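Local coordinates for protein saframycin Mx1 synthetase B (Legionella pneumophila subsp. pneumophila, PDB 3KXW) that belongs to the ANL superfamily of AMP-binding enzymes and holds 5'-O-[(S)-(dodecanoyloxy)(hydroxy)phosphoryl]adenosine in its ligand pocket, at residues 4-8 / 19-23; 13-18 / 83-87; 100-106 / 531-535; 345-349 / 447-452; 389-393 / 426-430. All blocks are in the same frame, centred on the assembly; numbering follows the deposited sequence.

In the fold
Contacts 1 and 2 share helix 13-23. Their centres are 12 Å apart, and they touch where Y7 O packs at 4.0 Å on V16 CG2. Contact 3 joins two elements far apart in sequence, helix 101-114 and the end of helix 515-533. It lies across the chain's centre from contact 4, with 36 Å between centres. Contact 4 uses the hairpin of the antiparallel sheet that includes 382-386, 400-405 and 442-447, and contact 5 the loops beside that sheet; their centres are 24 Å apart, and the segments of contact 5 fall between those of contact 4 in sequence. The bound 5'-O-[(S)-(dodecanoyloxy)(hydroxy)phosphoryl]adenosine is about 9 Å from the side chains of Q534 and Y452 and about 14 Å from that of L13.

Contact 1: 4-8 / 19-23; sequences KKEYL and LRALH
Y7 meets three residues of helix 13-23: R20 over one face of its phenol ring, L19 obliquely beside CE1, and H23 at the hydroxyl end. The guanidinium of R20 lies nearly flat on the ring in a stacked cation-pi pair, with CZ over the face 3.9 Å from the ring centroid and the planes 25° apart. An extended run from CG to NE carries it there. R20 CG itself touches Y7 CE1 at 3.4 Å. R20 NH2 hydrogen-bonds the carbonyl of Y232 and a water weakly linked to K4 N; the Y232 bond probably fixes the turn of the flat group. At the far end, the edge of Y7 points to the face of H23, centroids 5.5 Å apart. L19 has CG anti to the backbone N (chi1 -171°), and that atom sits 3.6 Å from Y7 CE1. Its CD2 methyl packs on E6 CG at 3.5 Å. The E6 carboxylate reaches the rim of the H23 ring, E6 OE2 to H23 CE1 at 3.2 Å, with no hydrogen bond formed. Helix 5-8 thus packs on helix 13-23 through Y7, with a cation-pi stack on one face, a T-shaped pair at the hydroxyl end, and L19 alongside.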
# COMPACT_ATOMS: atom_id res chain seq x y z
N LYS A 4 11.31 10.80 23.43
CA LYS A 4 11.17 11.23 24.82
C LYS A 4 10.42 10.24 25.71
O LYS A 4 9.45 9.61 25.29
CB LYS A 4 10.57 12.63 24.91
CG LYS A 4 11.49 13.72 24.38
CD LYS A 4 12.53 14.11 25.42
CE LYS A 4 13.77 14.72 24.78
NZ LYS A 4 13.43 15.48 23.54
N LYS A 5 10.87 10.11 26.96
CA LYS A 5 10.35 9.05 27.83
C LYS A 5 8.87 9.17 28.12
O LYS A 5 8.15 8.18 28.18
CB LYS A 5 11.15 8.97 29.14
CG LYS A 5 12.56 8.43 28.96
CD LYS A 5 12.59 7.10 28.20
CE LYS A 5 11.92 5.98 28.99
NZ LYS A 5 12.41 4.63 28.58
N GLU A 6 8.41 10.40 28.31
CA GLU A 6 7.00 10.65 28.60
C GLU A 6 6.09 10.07 27.48
O GLU A 6 5.01 9.52 27.75
CB GLU A 6 6.79 12.16 28.80
CG GLU A 6 5.70 12.56 29.81
CD GLU A 6 5.81 14.02 30.26
OE1 GLU A 6 6.93 14.43 30.69
OE2 GLU A 6 4.79 14.78 30.19
N TYR A 7 6.54 10.16 26.23
CA TYR A 7 5.76 9.58 25.14
C TYR A 7 5.84 8.04 25.08
O TYR A 7 4.86 7.36 24.73
CB TYR A 7 6.18 10.19 23.79
CG TYR A 7 6.04 11.70 23.76
CD1 TYR A 7 4.81 12.30 23.97
CD2 TYR A 7 7.14 12.52 23.53
CE1 TYR A 7 4.67 13.67 23.95
CE2 TYR A 7 7.01 13.89 23.52
CZ TYR A 7 5.77 14.46 23.72
OH TYR A 7 5.60 15.81 23.70
N LEU A 8 7.01 7.50 25.40
CA LEU A 8 7.19 6.05 25.43
C LEU A 8 6.26 5.40 26.44
O LEU A 8 5.87 4.24 26.30
CB LEU A 8 8.65 5.68 25.73
CG LEU A 8 9.62 5.95 24.57
CD1 LEU A 8 11.08 5.58 24.91
CD2 LEU A 8 9.15 5.21 23.33
N LEU A 19 -0.64 14.43 24.65
CA LEU A 19 0.54 14.95 25.33
C LEU A 19 1.35 15.87 24.42
O LEU A 19 1.80 16.93 24.83
CB LEU A 19 1.40 13.82 25.87
CG LEU A 19 2.54 14.27 26.79
CD1 LEU A 19 1.99 15.03 27.98
CD2 LEU A 19 3.36 13.06 27.26
N ARG A 20 1.53 15.46 23.17
CA ARG A 20 2.18 16.34 22.22
C ARG A 20 1.46 17.68 22.07
O ARG A 20 2.11 18.71 21.92
CB ARG A 20 2.32 15.67 20.86
CG ARG A 20 3.40 14.58 20.88
CD ARG A 20 3.90 14.20 19.50
NE ARG A 20 4.91 13.15 19.58
CZ ARG A 20 6.19 13.32 19.90
NH1 ARG A 20 6.69 14.52 20.20
NH2 ARG A 20 6.98 12.26 19.94
N ALA A 21 0.13 17.64 22.07
CA ALA A 21 -0.65 18.88 21.98
C ALA A 21 -0.47 19.82 23.20
O ALA A 21 -0.71 21.03 23.10
CB ALA A 21 -2.12 18.57 21.73
N LEU A 22 -0.06 19.25 24.33
CA LEU A 22 0.27 20.07 25.51
C LEU A 22 1.70 20.59 25.49
O LEU A 22 1.94 21.73 25.89
CB LEU A 22 0.07 19.28 26.80
CG LEU A 22 -1.30 18.71 27.06
CD1 LEU A 22 -1.32 18.09 28.42
CD2 LEU A 22 -2.38 19.81 26.93
N HIS A 23 2.65 19.76 25.06
CA HIS A 23 4.05 20.14 25.03
C HIS A 23 4.35 21.08 23.87
O HIS A 23 5.19 21.97 23.98
CB HIS A 23 4.97 18.92 24.86
CG HIS A 23 5.21 18.13 26.11
ND1 HIS A 23 4.19 17.68 26.92
CD2 HIS A 23 6.36 17.65 26.65
CE1 HIS A 23 4.70 16.99 27.93
NE2 HIS A 23 6.01 16.95 27.78
O HOH W 1 9.88 12.82 21.17

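Contact 2: 13-18 / 83-87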
# COMPACT_ATOMS: atom_id res chain seq x y z
N LEU A 13 -1.96 5.59 21.15
CA LEU A 13 -1.66 6.74 20.32
C LEU A 13 -2.49 7.94 20.75
O LEU A 13 -2.07 9.09 20.59
CB LEU A 13 -1.94 6.42 18.85
CG LEU A 13 -1.56 7.53 17.87
CD1 LEU A 13 -0.06 7.82 17.95
CD2 LEU A 13 -1.98 7.12 16.44
N VAL A 14 -3.67 7.68 21.29
CA VAL A 14 -4.53 8.77 21.79
C VAL A 14 -3.76 9.65 22.79
O VAL A 14 -3.75 10.88 22.68
CB VAL A 14 -5.82 8.25 22.44
CG1 VAL A 14 -6.57 9.39 23.17
CG2 VAL A 14 -6.73 7.61 21.39
N ASP A 15 -3.12 9.01 23.76
CA ASP A 15 -2.41 9.76 24.80
C ASP A 15 -1.14 10.41 24.29
O ASP A 15 -0.72 11.47 24.78
CB ASP A 15 -2.15 8.90 26.03
CG ASP A 15 -3.41 8.65 26.82
OD1 ASP A 15 -4.34 9.50 26.72
OD2 ASP A 15 -3.48 7.63 27.54
N VAL A 16 -0.51 9.79 23.29
CA VAL A 16 0.64 10.41 22.66
C VAL A 16 0.23 11.74 22.01
O VAL A 16 0.91 12.76 22.18
CB VAL A 16 1.30 9.51 21.60
CG1 VAL A 16 2.40 10.30 20.85
CG2 VAL A 16 1.88 8.26 22.26
N VAL A 17 -0.88 11.72 21.26
CA VAL A 17 -1.34 12.95 20.60
C VAL A 17 -1.74 14.00 21.64
O VAL A 17 -1.39 15.17 21.50
CB VAL A 17 -2.51 12.68 19.62
CG1 VAL A 17 -3.05 14.00 19.07
CG2 VAL A 17 -2.04 11.79 18.48
N ARG A 18 -2.48 13.58 22.66
CA ARG A 18 -2.89 14.49 23.73
C ARG A 18 -1.69 15.19 24.36
O ARG A 18 -1.73 16.40 24.60
CB ARG A 18 -3.69 13.77 24.83
CG ARG A 18 -5.14 13.43 24.44
CD ARG A 18 -5.92 12.75 25.59
NE ARG A 18 -5.94 13.54 26.84
CZ ARG A 18 -5.24 13.25 27.94
NH1 ARG A 18 -4.45 12.18 27.98
NH2 ARG A 18 -5.34 14.03 29.02
N LEU A 83 -8.39 9.57 14.02
CA LEU A 83 -8.00 9.79 15.40
C LEU A 83 -9.27 9.95 16.27
O LEU A 83 -9.33 9.49 17.42
CB LEU A 83 -7.12 11.04 15.54
CG LEU A 83 -5.69 10.86 15.06
CD1 LEU A 83 -4.96 12.15 15.25
CD2 LEU A 83 -5.03 9.78 15.88
N GLY A 84 -10.27 10.61 15.71
CA GLY A 84 -11.52 10.81 16.43
C GLY A 84 -12.12 9.46 16.82
O GLY A 84 -12.63 9.30 17.93
N CYS A 85 -12.02 8.47 15.93
CA CYS A 85 -12.48 7.11 16.27
C CYS A 85 -11.69 6.55 17.44
O CYS A 85 -12.26 6.00 18.38
CB CYS A 85 -12.36 6.14 15.09
SG CYS A 85 -13.51 6.43 13.78
N LEU A 86 -10.37 6.67 17.38
CA LEU A 86 -9.55 6.12 18.44
C LEU A 86 -9.85 6.79 19.80
O LEU A 86 -9.90 6.11 20.82
CB LEU A 86 -8.05 6.24 18.13
CG LEU A 86 -7.50 5.54 16.88
CD1 LEU A 86 -6.00 5.34 16.94
CD2 LEU A 86 -8.23 4.26 16.59
N TYR A 87 -10.01 8.11 19.79
CA TYR A 87 -10.33 8.83 21.02
C TYR A 87 -11.65 8.37 21.63
O TYR A 87 -11.85 8.52 22.82
CB TYR A 87 -10.44 10.32 20.78
CG TYR A 87 -9.15 11.12 20.79
CD1 TYR A 87 -8.07 10.79 19.97
CD2 TYR A 87 -9.04 12.26 21.57
CE1 TYR A 87 -6.90 11.57 19.96
CE2 TYR A 87 -7.88 13.04 21.58
CZ TYR A 87 -6.82 12.70 20.77
OH TYR A 87 -5.70 13.52 20.79
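The hydroxyl of Y87 is pressed against V17 and R18 while being hydrogen-bonded to D47 of helix 43-59. V17 CG1 comes within 3.2 Å of Y87 OH, a tight approach at the edge of the phenol, and R18 CG lies 3.7 Å from the same oxygen. Above the ring sits V14, whose CG1 methyl hangs 3.8 Å from the Y87 centroid and 9° off the normal, a nearly centred CH-pi contact. The second methyl goes elsewhere: with CG1 anti to the backbone N (chi1 170°), V14 CG2 points at the backbone of the other helix, 3.6 Å from L86 O, and also touches L86 CB. Further along, L13 CD2 meets L83 CD2 at 4.1 Å. The helix segments 13-18 and 83-87 cross at -111° with axes 9.9 Å apart, and A50 and A54 of helix 43-59 also pack on Y87. R18 bends at chi3, and its NH1 forms a salt bridge of 3.0 Å with D15 OD1, which it meets from above the carboxylate plane. Between the segments themselves the joint is apolar, without a hydrogen bond, and the buried phenol oxygen gets its polar partner from a third helix.

Contact 3: 100-106 / 531-535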
# COMPACT_ATOMS: atom_id res chain seq x y z
N GLN A 100 -16.73 3.43 -8.13
CA GLN A 100 -17.07 2.57 -9.26
C GLN A 100 -17.53 1.20 -8.79
O GLN A 100 -17.54 0.90 -7.59
CB GLN A 100 -15.90 2.45 -10.26
CG GLN A 100 -15.40 3.77 -10.89
CD GLN A 100 -16.37 4.38 -11.89
OE1 GLN A 100 -17.24 3.70 -12.42
NE2 GLN A 100 -16.22 5.67 -12.15
N GLU A 101 -17.91 0.36 -9.74
CA GLU A 101 -18.62 -0.86 -9.41
C GLU A 101 -17.90 -1.74 -8.39
O GLU A 101 -18.47 -2.12 -7.36
CB GLU A 101 -18.92 -1.66 -10.69
CG GLU A 101 -20.19 -1.20 -11.39
CD GLU A 101 -19.99 -0.00 -12.31
OE1 GLU A 101 -18.86 0.59 -12.32
OE2 GLU A 101 -20.97 0.35 -13.02
N LYS A 102 -16.64 -2.06 -8.69
CA LYS A 102 -15.86 -2.96 -7.85
C LYS A 102 -15.55 -2.33 -6.50
O LYS A 102 -15.60 -3.00 -5.46
CB LYS A 102 -14.58 -3.43 -8.56
CG LYS A 102 -13.85 -4.59 -7.87
CD LYS A 102 -14.77 -5.80 -7.73
CE LYS A 102 -14.37 -6.67 -6.53
NZ LYS A 102 -14.73 -6.02 -5.22
N LEU A 103 -15.22 -1.04 -6.49
CA LEU A 103 -14.99 -0.35 -5.20
C LEU A 103 -16.24 -0.38 -4.32
O LEU A 103 -16.15 -0.34 -3.09
CB LEU A 103 -14.55 1.10 -5.41
CG LEU A 103 -13.14 1.33 -5.95
CD1 LEU A 103 -13.06 2.74 -6.55
CD2 LEU A 103 -12.06 1.13 -4.89
N LEU A 104 -17.41 -0.42 -4.96
CA LEU A 104 -18.67 -0.41 -4.22
C LEU A 104 -19.01 -1.80 -3.68
O LEU A 104 -19.48 -1.96 -2.55
CB LEU A 104 -19.81 0.11 -5.09
CG LEU A 104 -21.21 0.01 -4.47
CD1 LEU A 104 -21.31 0.84 -3.20
CD2 LEU A 104 -22.24 0.47 -5.50
N ASP A 105 -18.73 -2.81 -4.50
CA ASP A 105 -18.83 -4.19 -4.06
C ASP A 105 -17.91 -4.43 -2.85
O ASP A 105 -18.31 -5.07 -1.88
CB ASP A 105 -18.42 -5.11 -5.22
CG ASP A 105 -18.29 -6.54 -4.79
OD1 ASP A 105 -19.34 -7.19 -4.60
OD2 ASP A 105 -17.14 -7.02 -4.65
N LYS A 106 -16.68 -3.94 -2.92
CA LYS A 106 -15.74 -4.11 -1.82
C LYS A 106 -16.27 -3.43 -0.56
O LYS A 106 -16.24 -4.00 0.54
CB LYS A 106 -14.35 -3.56 -2.20
CG LYS A 106 -13.39 -3.42 -1.02
CD LYS A 106 -11.94 -3.65 -1.41
CE LYS A 106 -11.35 -2.49 -2.17
NZ LYS A 106 -9.87 -2.64 -2.19
N GLU A 531 -6.79 2.92 -9.80
CA GLU A 531 -7.92 3.48 -9.04
C GLU A 531 -9.05 2.49 -8.76
O GLU A 531 -9.56 2.44 -7.64
CB GLU A 531 -8.45 4.72 -9.76
CG GLU A 531 -7.37 5.78 -9.91
CD GLU A 531 -7.52 6.98 -8.98
OE1 GLU A 531 -8.30 7.89 -9.35
OE2 GLU A 531 -6.82 7.06 -7.93
N ASN A 532 -9.42 1.70 -9.76
CA ASN A 532 -10.53 0.76 -9.63
C ASN A 532 -10.16 -0.54 -8.94
O ASN A 532 -11.03 -1.19 -8.35
CB ASN A 532 -11.13 0.45 -11.01
CG ASN A 532 -11.93 1.62 -11.59
OD1 ASN A 532 -11.83 2.76 -11.13
ND2 ASN A 532 -12.72 1.34 -12.63
N HIS A 533 -8.89 -0.94 -8.99
CA HIS A 533 -8.51 -2.28 -8.54
C HIS A 533 -7.29 -2.35 -7.62
O HIS A 533 -6.93 -3.42 -7.13
CB HIS A 533 -8.31 -3.20 -9.75
CG HIS A 533 -9.51 -3.25 -10.63
ND1 HIS A 533 -10.62 -4.00 -10.31
CD2 HIS A 533 -9.81 -2.59 -11.77
CE1 HIS A 533 -11.54 -3.83 -11.25
NE2 HIS A 533 -11.07 -2.98 -12.14
N GLN A 534 -6.68 -1.20 -7.39
CA GLN A 534 -5.45 -1.16 -6.60
C GLN A 534 -4.41 -2.12 -7.16
O GLN A 534 -3.72 -2.80 -6.41
CB GLN A 534 -5.73 -1.47 -5.11
CG GLN A 534 -6.53 -0.38 -4.39
CD GLN A 534 -7.95 -0.26 -4.90
OE1 GLN A 534 -8.74 -1.22 -4.83
NE2 GLN A 534 -8.30 0.91 -5.41
N LEU A 535 -4.31 -2.17 -8.50
CA LEU A 535 -3.30 -2.99 -9.15
C LEU A 535 -2.50 -2.13 -10.12
O LEU A 535 -2.99 -1.10 -10.58
CB LEU A 535 -3.95 -4.15 -9.92
CG LEU A 535 -4.69 -5.20 -9.08
CD1 LEU A 535 -5.56 -6.05 -9.98
CD2 LEU A 535 -3.70 -6.07 -8.30
O HOH W 2 -13.85 -0.19 -9.04
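K106 and Q534 reach toward each other from opposite directions, and K106 NZ donates a hydrogen bond of 3.2 Å to Q534 OE1. The lysine begins with CG anti to the backbone N (chi1 168°), then bends at chi2 and chi3, which carries the ammonium across to the segment 531-535. It meets the amide oxygen from above the carbonyl plane, 45° out of it, so the bond is not aimed at a lone pair. Q534 follows the helix 515-533 with a positive phi, and its chain bends at chi2. Its NE2 lies 3.8 Å from L103 CD2. The other methyl, L103 CD1, packs against E531 O at 3.7 Å. A water, 3.0 Å from L103 N, ties that nitrogen to N532 O. K102 CB lies obliquely to the H533 ring, 4.1 Å from H533 CE1. Beyond it the lysine curls at chi2 and chi4 away from the contact, and K102 NZ makes a salt bridge of 2.7 Å to the anti lone pair of D105 OD2, an oxygen that R109 also engages. At the other end, the first torsion of Q100 (chi1 -59°) puts CG beside N532 OD1, and chi2 swings the amide away, while N532 ND2 and H533 NE2 both bond S476 of helix 469-479. Segments 100-106 and 531-535 are therefore joined by one direct lysine-to-amide bond and a water bridge, with aliphatic carbons packed between, and no salt bridge crosses from one to the other.

Contact 4: 345-349 / 447-452; sequences YKTLT and HENELY
K346 and E450 form the salt bridge here, NZ to OE2 at 2.7 Å. The lysine comes in on the syn side of the carboxylate, 22° out of its plane. Its chain is extended until chi4, where a bend drops NZ onto the oxygen. The two side chains cross at about a right angle, and K346 CD and CE also lie against E450 OE2, at 3.5 and 3.4 Å. The other oxygen is held separately: E450 OE1 takes a hydrogen bond of 2.7 Å from a water that in turn accepts from K346 N, and it also bonds S375 OG. Both oxygens of the carboxylate are thus engaged, and its rotation is probably fixed.

E450 closes a type I' beta turn that starts at H447, the tight hairpin between strands 442-447 and 450-456 of the antiparallel sheet, with H447 and E450 paired through backbone bonds in both directions. Strand 347-350 pairs with 371-374 and faces the hairpin with its side chains rather than its backbone.

Inward from the salt bridge, Y452 OH lies 3.6 Å from K346 CB, and its ring is covered on one face by L348. The methyl CD1 of L348 points at the ring, 3.5 Å from the centroid and 13° off the normal. That same methyl also sits over a face of H447, 4.1 Å from its centroid, so it is wedged between phenol and imidazole. H447 ND1 bonds D397, and F362 packs against both H447 and L348.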
# COMPACT_ATOMS: atom_id res chain seq x y z
N TYR A 345 22.08 -1.32 -0.03
CA TYR A 345 21.37 -2.58 0.12
C TYR A 345 22.13 -3.72 -0.58
O TYR A 345 22.84 -3.51 -1.57
CB TYR A 345 19.93 -2.48 -0.40
CG TYR A 345 19.83 -2.18 -1.89
CD1 TYR A 345 19.96 -3.19 -2.82
CD2 TYR A 345 19.60 -0.89 -2.34
CE1 TYR A 345 19.88 -2.92 -4.19
CE2 TYR A 345 19.50 -0.61 -3.69
CZ TYR A 345 19.65 -1.62 -4.61
OH TYR A 345 19.57 -1.33 -5.95
N LYS A 346 21.96 -4.94 -0.08
CA LYS A 346 22.64 -6.10 -0.64
C LYS A 346 21.82 -6.81 -1.71
O LYS A 346 20.59 -6.74 -1.72
CB LYS A 346 23.02 -7.07 0.47
CG LYS A 346 23.92 -6.43 1.54
CD LYS A 346 24.30 -7.45 2.60
CE LYS A 346 25.20 -6.84 3.68
NZ LYS A 346 24.44 -5.85 4.52
N THR A 347 22.51 -7.47 -2.63
CA THR A 347 21.87 -8.32 -3.62
C THR A 347 22.54 -9.69 -3.66
O THR A 347 23.68 -9.84 -3.22
CB THR A 347 21.84 -7.68 -5.05
OG1 THR A 347 23.16 -7.63 -5.60
CG2 THR A 347 21.23 -6.27 -5.01
N LEU A 348 21.82 -10.68 -4.17
CA LEU A 348 22.42 -11.99 -4.44
C LEU A 348 22.13 -12.41 -5.87
O LEU A 348 21.11 -12.05 -6.44
CB LEU A 348 21.87 -13.04 -3.49
CG LEU A 348 22.34 -12.94 -2.05
CD1 LEU A 348 21.48 -13.89 -1.20
CD2 LEU A 348 23.83 -13.27 -1.96
N THR A 349 23.04 -13.19 -6.45
CA THR A 349 22.86 -13.65 -7.81
C THR A 349 22.55 -15.13 -7.78
O THR A 349 23.37 -15.93 -7.32
CB THR A 349 24.11 -13.41 -8.66
OG1 THR A 349 24.45 -12.02 -8.61
CG2 THR A 349 23.85 -13.83 -10.10
N HIS A 447 19.86 -15.13 4.48
CA HIS A 447 21.27 -15.26 4.14
C HIS A 447 22.06 -14.20 4.89
O HIS A 447 21.86 -13.00 4.69
CB HIS A 447 21.43 -15.10 2.62
CG HIS A 447 22.86 -15.18 2.16
ND1 HIS A 447 23.47 -16.38 1.84
CD2 HIS A 447 23.78 -14.22 1.94
CE1 HIS A 447 24.71 -16.15 1.47
NE2 HIS A 447 24.93 -14.85 1.51
N GLU A 448 22.96 -14.62 5.77
CA GLU A 448 23.73 -13.66 6.58
C GLU A 448 22.82 -12.63 7.24
O GLU A 448 23.06 -11.41 7.23
CB GLU A 448 24.81 -13.02 5.72
CG GLU A 448 25.60 -14.10 5.00
CD GLU A 448 26.86 -13.61 4.34
OE1 GLU A 448 27.00 -12.40 4.12
OE2 GLU A 448 27.71 -14.48 4.02
N ASN A 449 21.77 -13.19 7.84
CA ASN A 449 20.76 -12.47 8.60
C ASN A 449 20.03 -11.41 7.79
O ASN A 449 19.57 -10.41 8.35
CB ASN A 449 21.32 -11.88 9.89
CG ASN A 449 20.21 -11.54 10.90
OD1 ASN A 449 19.25 -12.29 11.07
ND2 ASN A 449 20.35 -10.40 11.56
N GLU A 450 19.92 -11.62 6.49
CA GLU A 450 19.05 -10.76 5.69
C GLU A 450 18.03 -11.57 4.94
O GLU A 450 18.30 -12.70 4.50
CB GLU A 450 19.87 -9.85 4.78
CG GLU A 450 20.74 -8.92 5.63
CD GLU A 450 21.30 -7.75 4.88
OE1 GLU A 450 20.77 -7.42 3.81
OE2 GLU A 450 22.27 -7.15 5.39
N LEU A 451 16.83 -11.00 4.79
CA LEU A 451 15.72 -11.74 4.22
C LEU A 451 15.62 -11.45 2.73
O LEU A 451 15.54 -10.29 2.33
CB LEU A 451 14.41 -11.35 4.92
CG LEU A 451 13.18 -11.99 4.27
CD1 LEU A 451 13.18 -13.51 4.51
CD2 LEU A 451 11.92 -11.36 4.83
N TYR A 452 15.61 -12.52 1.94
CA TYR A 452 15.41 -12.47 0.51
C TYR A 452 14.05 -13.08 0.18
O TYR A 452 13.85 -14.27 0.34
CB TYR A 452 16.56 -13.19 -0.22
CG TYR A 452 17.86 -12.44 -0.05
CD1 TYR A 452 18.30 -11.56 -1.02
CD2 TYR A 452 18.63 -12.58 1.10
CE1 TYR A 452 19.48 -10.86 -0.87
CE2 TYR A 452 19.81 -11.87 1.27
CZ TYR A 452 20.22 -11.01 0.28
OH TYR A 452 21.39 -10.29 0.42
O HOH W 3 20.78 -5.02 2.50

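Contact 5: 389-393 / 426-430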
# COMPACT_ATOMS: atom_id res chain seq x y z
N ASP A 389 4.89 -27.17 4.58
CA ASP A 389 4.24 -28.49 4.55
C ASP A 389 4.63 -29.34 5.75
O ASP A 389 3.76 -29.85 6.46
CB ASP A 389 4.59 -29.21 3.25
CG ASP A 389 4.09 -28.47 2.03
OD1 ASP A 389 2.87 -28.21 1.97
OD2 ASP A 389 4.91 -28.15 1.14
N THR A 390 5.93 -29.48 5.99
CA THR A 390 6.42 -30.30 7.10
C THR A 390 6.49 -29.51 8.40
O THR A 390 6.52 -30.10 9.48
CB THR A 390 7.83 -30.83 6.81
OG1 THR A 390 8.76 -29.74 6.85
CG2 THR A 390 7.89 -31.52 5.46
N LEU A 391 6.53 -28.18 8.30
CA LEU A 391 6.60 -27.32 9.48
C LEU A 391 7.96 -27.44 10.21
O LEU A 391 8.10 -27.05 11.37
CB LEU A 391 5.43 -27.59 10.44
CG LEU A 391 4.04 -27.47 9.81
CD1 LEU A 391 2.97 -27.69 10.86
CD2 LEU A 391 3.84 -26.11 9.12
N ILE A 392 8.95 -27.95 9.50
CA ILE A 392 10.30 -28.03 10.02
C ILE A 392 11.12 -26.80 9.58
O ILE A 392 11.06 -26.41 8.42
CB ILE A 392 10.96 -29.32 9.54
CG1 ILE A 392 10.15 -30.53 10.02
CG2 ILE A 392 12.42 -29.39 10.01
CD1 ILE A 392 10.53 -31.83 9.32
N PRO A 393 11.88 -26.21 10.50
CA PRO A 393 12.68 -25.03 10.16
C PRO A 393 13.62 -25.28 8.99
O PRO A 393 14.18 -26.38 8.84
CB PRO A 393 13.49 -24.76 11.43
CG PRO A 393 12.65 -25.33 12.53
CD PRO A 393 11.99 -26.56 11.92
N GLY A 426 0.58 -20.48 13.57
CA GLY A 426 1.65 -21.32 13.08
C GLY A 426 2.45 -21.96 14.21
O GLY A 426 2.88 -21.27 15.12
N LYS A 427 2.65 -23.27 14.16
CA LYS A 427 3.44 -23.95 15.20
C LYS A 427 4.52 -24.80 14.57
O LYS A 427 4.25 -25.54 13.62
CB LYS A 427 2.56 -24.85 16.08
CG LYS A 427 1.65 -24.10 17.03
CD LYS A 427 2.44 -23.42 18.14
CE LYS A 427 3.10 -24.46 19.05
NZ LYS A 427 3.70 -23.83 20.27
N ILE A 428 5.72 -24.72 15.12
CA ILE A 428 6.86 -25.42 14.57
C ILE A 428 6.88 -26.83 15.12
O ILE A 428 6.77 -27.03 16.33
CB ILE A 428 8.19 -24.72 14.92
CG1 ILE A 428 8.20 -23.27 14.39
CG2 ILE A 428 9.37 -25.50 14.36
CD1 ILE A 428 9.44 -22.50 14.82
N LYS A 429 6.99 -27.80 14.21
CA LYS A 429 7.05 -29.22 14.55
C LYS A 429 8.06 -29.48 15.65
O LYS A 429 9.23 -29.10 15.53
CB LYS A 429 7.42 -30.04 13.32
CG LYS A 429 7.29 -31.55 13.51
CD LYS A 429 7.99 -32.30 12.37
CE LYS A 429 7.85 -33.82 12.52
NZ LYS A 429 8.25 -34.29 13.89
N ASP A 430 7.58 -30.10 16.72
CA ASP A 430 8.41 -30.48 17.86
C ASP A 430 8.99 -29.30 18.64
O ASP A 430 9.96 -29.45 19.37
CB ASP A 430 9.50 -31.46 17.42
CG ASP A 430 8.92 -32.77 16.93
OD1 ASP A 430 7.75 -33.05 17.27
OD2 ASP A 430 9.60 -33.51 16.18
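Two loops without regular structure are joined through L391, which has a left-handed backbone (phi 68°) and offers its carbonyl to K429 N. That bond, K429 N to L391 O, is 3.1 Å long. Around L391 O, I428 CG2 closes in at 3.6 Å and K429 CB also lies close by. L391 points its side chain across as well, CD1 resting 3.7 Å from K427 O. Just ahead of it T390 OG1 accepts from I392 N at 3.2 Å, an ST turn, while D387 OD1 bonds the backbone N of D389 and T390. This is the connection between strands 382-386 and 400-405 of the antiparallel sheet, and the segment 426-430, beyond helix 417-424, packs against it, with W403 touched by both L391 and I428. I392 and K429 run alongside each other in the same direction, CG1 of I392 to CD of K429 at 3.6 Å. K429 then bends at chi4, and its NZ turns to D430 OD2 in a salt bridge of 2.8 Å, meeting that oxygen from above the carboxylate plane. On the other flank the proline ring of P393 crosses I428 obliquely, P393 CD 3.7 Å from I428 CG2.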